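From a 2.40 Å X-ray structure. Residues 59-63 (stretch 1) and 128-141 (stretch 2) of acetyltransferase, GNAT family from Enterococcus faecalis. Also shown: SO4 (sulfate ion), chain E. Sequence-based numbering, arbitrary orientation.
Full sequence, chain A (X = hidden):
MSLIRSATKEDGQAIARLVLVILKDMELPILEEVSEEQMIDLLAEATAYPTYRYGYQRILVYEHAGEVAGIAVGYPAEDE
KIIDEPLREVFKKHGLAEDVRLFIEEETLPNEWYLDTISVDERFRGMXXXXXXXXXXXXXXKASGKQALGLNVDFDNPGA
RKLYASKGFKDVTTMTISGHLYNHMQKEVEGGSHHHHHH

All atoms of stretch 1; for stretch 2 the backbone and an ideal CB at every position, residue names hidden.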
# COMPACT_ATOMS: atom_id res chain seq x y z
N ILE A 59 -3.03 5.92 -5.13
CA ILE A 59 -2.89 6.41 -3.78
C ILE A 59 -3.85 7.57 -3.35
O ILE A 59 -4.06 8.60 -4.06
CB ILE A 59 -1.41 6.85 -3.49
CG1 ILE A 59 -0.47 5.64 -3.71
CG2 ILE A 59 -1.28 7.35 -2.08
CD1 ILE A 59 1.00 5.90 -3.43
N LEU A 60 -4.37 7.41 -2.14
CA LEU A 60 -5.12 8.48 -1.47
C LEU A 60 -4.26 9.10 -0.39
O LEU A 60 -3.63 8.37 0.39
CB LEU A 60 -6.42 7.92 -0.87
CG LEU A 60 -7.66 8.77 -0.68
CD1 LEU A 60 -8.17 9.42 -1.98
CD2 LEU A 60 -8.66 7.84 -0.14
N VAL A 61 -4.24 10.43 -0.34
CA VAL A 61 -3.36 11.14 0.61
C VAL A 61 -4.21 11.74 1.72
O VAL A 61 -5.31 12.27 1.47
CB VAL A 61 -2.52 12.28 -0.18
CG1 VAL A 61 -1.98 13.33 0.72
CG2 VAL A 61 -1.37 11.65 -0.95
N TYR A 62 -3.74 11.66 2.96
CA TYR A 62 -4.28 12.51 4.03
C TYR A 62 -3.35 13.69 4.34
O TYR A 62 -2.27 13.49 4.85
CB TYR A 62 -4.51 11.72 5.30
CG TYR A 62 -5.32 12.49 6.32
CD1 TYR A 62 -4.71 13.40 7.20
CD2 TYR A 62 -6.70 12.34 6.38
CE1 TYR A 62 -5.44 14.10 8.14
CE2 TYR A 62 -7.44 13.06 7.28
CZ TYR A 62 -6.80 13.91 8.16
OH TYR A 62 -7.59 14.56 9.06
N GLU A 63 -3.80 14.90 4.08
CA GLU A 63 -2.96 16.09 4.27
C GLU A 63 -3.24 16.79 5.61
O GLU A 63 -4.37 17.15 5.91
CB GLU A 63 -3.19 17.05 3.10
CG GLU A 63 -2.02 17.81 2.65
CD GLU A 63 -2.36 18.70 1.50
OE1 GLU A 63 -2.29 18.24 0.33
OE2 GLU A 63 -2.69 19.88 1.76
N UNK A 128 -5.72 9.47 14.63
CA UNK A 128 -6.90 9.05 13.85
C UNK A 128 -6.76 8.95 12.31
O UNK A 128 -7.75 8.68 11.64
CB UNK A 128 -8.03 10.04 14.15
N UNK A 129 -5.56 9.18 11.74
CA UNK A 129 -5.39 9.31 10.27
C UNK A 129 -5.63 8.01 9.49
O UNK A 129 -6.35 8.02 8.48
CB UNK A 129 -3.98 9.81 9.96
N UNK A 130 -5.13 6.89 10.00
CA UNK A 130 -5.32 5.61 9.35
C UNK A 130 -6.78 5.23 9.24
O UNK A 130 -7.24 4.69 8.23
CB UNK A 130 -4.56 4.52 10.11
N UNK A 131 -7.51 5.54 10.30
CA UNK A 131 -8.85 5.11 10.43
C UNK A 131 -9.70 6.01 9.57
O UNK A 131 -10.63 5.52 8.98
CB UNK A 131 -9.30 5.12 11.89
N UNK A 132 -9.34 7.28 9.43
CA UNK A 132 -10.02 8.15 8.43
C UNK A 132 -9.73 7.85 6.97
O UNK A 132 -10.58 8.04 6.13
CB UNK A 132 -9.63 9.61 8.69
N UNK A 133 -8.51 7.44 6.65
CA UNK A 133 -8.16 7.00 5.32
C UNK A 133 -9.01 5.77 4.94
O UNK A 133 -9.53 5.69 3.84
CB UNK A 133 -6.67 6.68 5.24
N UNK A 134 -9.15 4.86 5.87
CA UNK A 134 -9.91 3.66 5.71
C UNK A 134 -11.42 3.97 5.47
O UNK A 134 -12.05 3.35 4.59
CB UNK A 134 -9.72 2.78 6.94
N UNK A 135 -11.97 4.96 6.19
CA UNK A 135 -13.35 5.41 5.93
C UNK A 135 -13.61 5.90 4.48
O UNK A 135 -14.75 5.91 4.04
CB UNK A 135 -13.69 6.54 6.90
N UNK A 136 -12.56 6.37 3.81
CA UNK A 136 -12.65 7.02 2.50
C UNK A 136 -12.55 6.01 1.39
O UNK A 136 -12.73 6.34 0.24
CB UNK A 136 -11.56 8.08 2.34
N UNK A 137 -12.22 4.78 1.75
CA UNK A 137 -11.89 3.78 0.75
C UNK A 137 -13.07 3.13 -0.01
O UNK A 137 -12.85 2.71 -1.14
CB UNK A 137 -11.09 2.67 1.44
N UNK A 138 -14.28 2.98 0.59
CA UNK A 138 -15.42 2.43 -0.18
C UNK A 138 -15.72 3.16 -1.47
O UNK A 138 -15.98 2.54 -2.47
CB UNK A 138 -16.68 2.45 0.69
N UNK A 139 -15.69 4.47 -1.45
CA UNK A 139 -15.88 5.25 -2.68
C UNK A 139 -14.80 4.98 -3.76
O UNK A 139 -15.10 4.97 -4.99
CB UNK A 139 -15.89 6.74 -2.33
N UNK A 140 -13.56 4.75 -3.31
CA UNK A 140 -12.50 4.31 -4.19
C UNK A 140 -12.79 2.91 -4.80
O UNK A 140 -12.73 2.77 -5.99
CB UNK A 140 -11.18 4.29 -3.42
N UNK A 141 -13.08 1.89 -3.99
CA UNK A 141 -13.52 0.62 -4.52
C UNK A 141 -14.66 0.87 -5.54
O UNK A 141 -14.55 0.52 -6.68
CB UNK A 141 -13.97 -0.30 -3.39
O2 SO4 E . -2.30 5.10 12.90
O3 SO4 E . -3.65 6.34 12.91
O4 SO4 E . -2.25 6.26 13.83

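Stretch 1 is a strand that turns alternate side chains toward stretch 2: Leu60 and Tyr62 face it, while Val61 points away. The helix beginning at 129 runs across it, its axis 9.3 Å away at closest approach and the two directions 136° apart.

Position 128 sits at the N-cap with phi 77° and psi 4°. Positive phi favours glycine, although asparagine often tolerates it, and nothing of stretch 1 lies near. The deposited residue is Gly128, whose O accepts the first helical hydrogen bond, from the backbone N of 132.

At 129 CA-to-CB points toward the strand, and the ideal CB lies 4.6 Å from Tyr62 CD1. An aliphatic chain such as leucine, isoleucine, valine or methionine would suit the aromatic ring. The residue is Ile129. Both branches pack against the tyrosine: CG2 lies 3.6 Å from Tyr62 CB, and CG1 sits over one face of the ring, 4.2 Å from the centroid, in a CH-pi contact.

Position 130 points away from the strand, with helical angles that many residues could adopt. A sulfate ion lies close to its backbone N. Gly130 is found, and its N gives a weak hydrogen bond to SO4 O3 at 3.3 Å, as a free amide in the first turn of a helix can.

Position 131 is out of reach, so stretch 1 sets no preference; Ser131 occupies it.

At 132 CB again points toward the strand, with the ideal CB 4.3 Å from Tyr62 CE2 and the hydroxyl farther out. A long chain with a polar end could follow the ring to that oxygen: lysine, arginine or glutamine. Lys132 does so, its NZ donating a weak hydrogen bond to Tyr62 OH at 3.3 Å.

Position 133 has the CA nearest Tyr62 CA, 6.9 Å away, yet its CB points sideways, 5.5 Å from Tyr62 CB. An apolar chain long enough to bend inward would suit, such as leucine or methionine. Leu133 (chi1 m, chi2 t) places CG 4.0 Å from Tyr62 CB and CD2 4.0 Å from Leu60 O, bridging the two inward-facing residues.

Position 134 points away and 135 is out of reach, so stretch 1 sets no preference at either. They hold Leu134 and Asp135.

At 136 the ideal CB is already 3.8 Å from Leu60 CD2, so a small apolar residue fits with no further reach. Ala136 puts its CB 3.7 Å from that methyl.

At 137 CB points sideways, and a longer aliphatic chain is needed to approach Leu60. Leu137 supplies it, with CD2 4.1 Å from Leu60 CD2.

Positions 138 and 139 lie out of reach, open to many residues; phi of -54° at 138 also admits proline. They carry Pro138 and Glu139.

Position 140 points toward the strand, 5.4 Å from Leu60 CD2 at the ideal CB, which suits valine, isoleucine or leucine. Val140 brings CG2 to 4.2 Å from Leu60 CD2.

Position 141, out of reach and equally unconstrained by stretch 1, is Ala141.

Stretch 2, residues 128-141: GIGSKLLDALPEVA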
# COMPACT_ATOMS: atom_id res chain seq x y z
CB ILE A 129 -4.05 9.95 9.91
CG1 ILE A 129 -4.06 11.41 10.43
CG2 ILE A 129 -3.75 9.85 8.34
CD1 ILE A 129 -2.74 12.16 10.34
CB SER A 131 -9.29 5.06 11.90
OG SER A 131 -10.68 5.38 12.01
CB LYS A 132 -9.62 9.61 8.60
CG LYS A 132 -10.01 10.21 9.86
CD LYS A 132 -9.56 11.65 9.79
CE LYS A 132 -10.60 12.49 9.08
NZ LYS A 132 -10.71 13.79 9.84
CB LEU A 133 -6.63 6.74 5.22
CG LEU A 133 -5.77 7.98 4.96
CD1 LEU A 133 -4.34 7.63 5.14
CD2 LEU A 133 -6.02 8.50 3.55
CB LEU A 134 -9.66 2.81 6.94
CG LEU A 134 -10.31 1.49 7.20
CD1 LEU A 134 -10.08 0.49 6.06
CD2 LEU A 134 -9.74 0.98 8.52
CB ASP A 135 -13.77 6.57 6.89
CG ASP A 135 -13.98 6.10 8.32
OD1 ASP A 135 -14.07 4.88 8.59
OD2 ASP A 135 -14.06 6.98 9.21
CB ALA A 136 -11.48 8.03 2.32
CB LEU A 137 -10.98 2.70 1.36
CG LEU A 137 -9.49 3.12 1.52
CD1 LEU A 137 -8.68 2.00 2.09
CD2 LEU A 137 -8.85 3.71 0.19
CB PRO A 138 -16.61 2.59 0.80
CG PRO A 138 -15.94 2.38 2.13
CD PRO A 138 -14.69 3.24 1.98
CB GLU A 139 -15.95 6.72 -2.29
CG GLU A 139 -16.95 7.00 -1.04
CD GLU A 139 -16.31 6.94 0.44
OE1 GLU A 139 -16.10 5.84 1.04
OE2 GLU A 139 -16.10 8.03 1.05
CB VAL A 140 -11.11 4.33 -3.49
CG1 VAL A 140 -10.04 3.87 -4.48
CG2 VAL A 140 -10.81 5.74 -3.03
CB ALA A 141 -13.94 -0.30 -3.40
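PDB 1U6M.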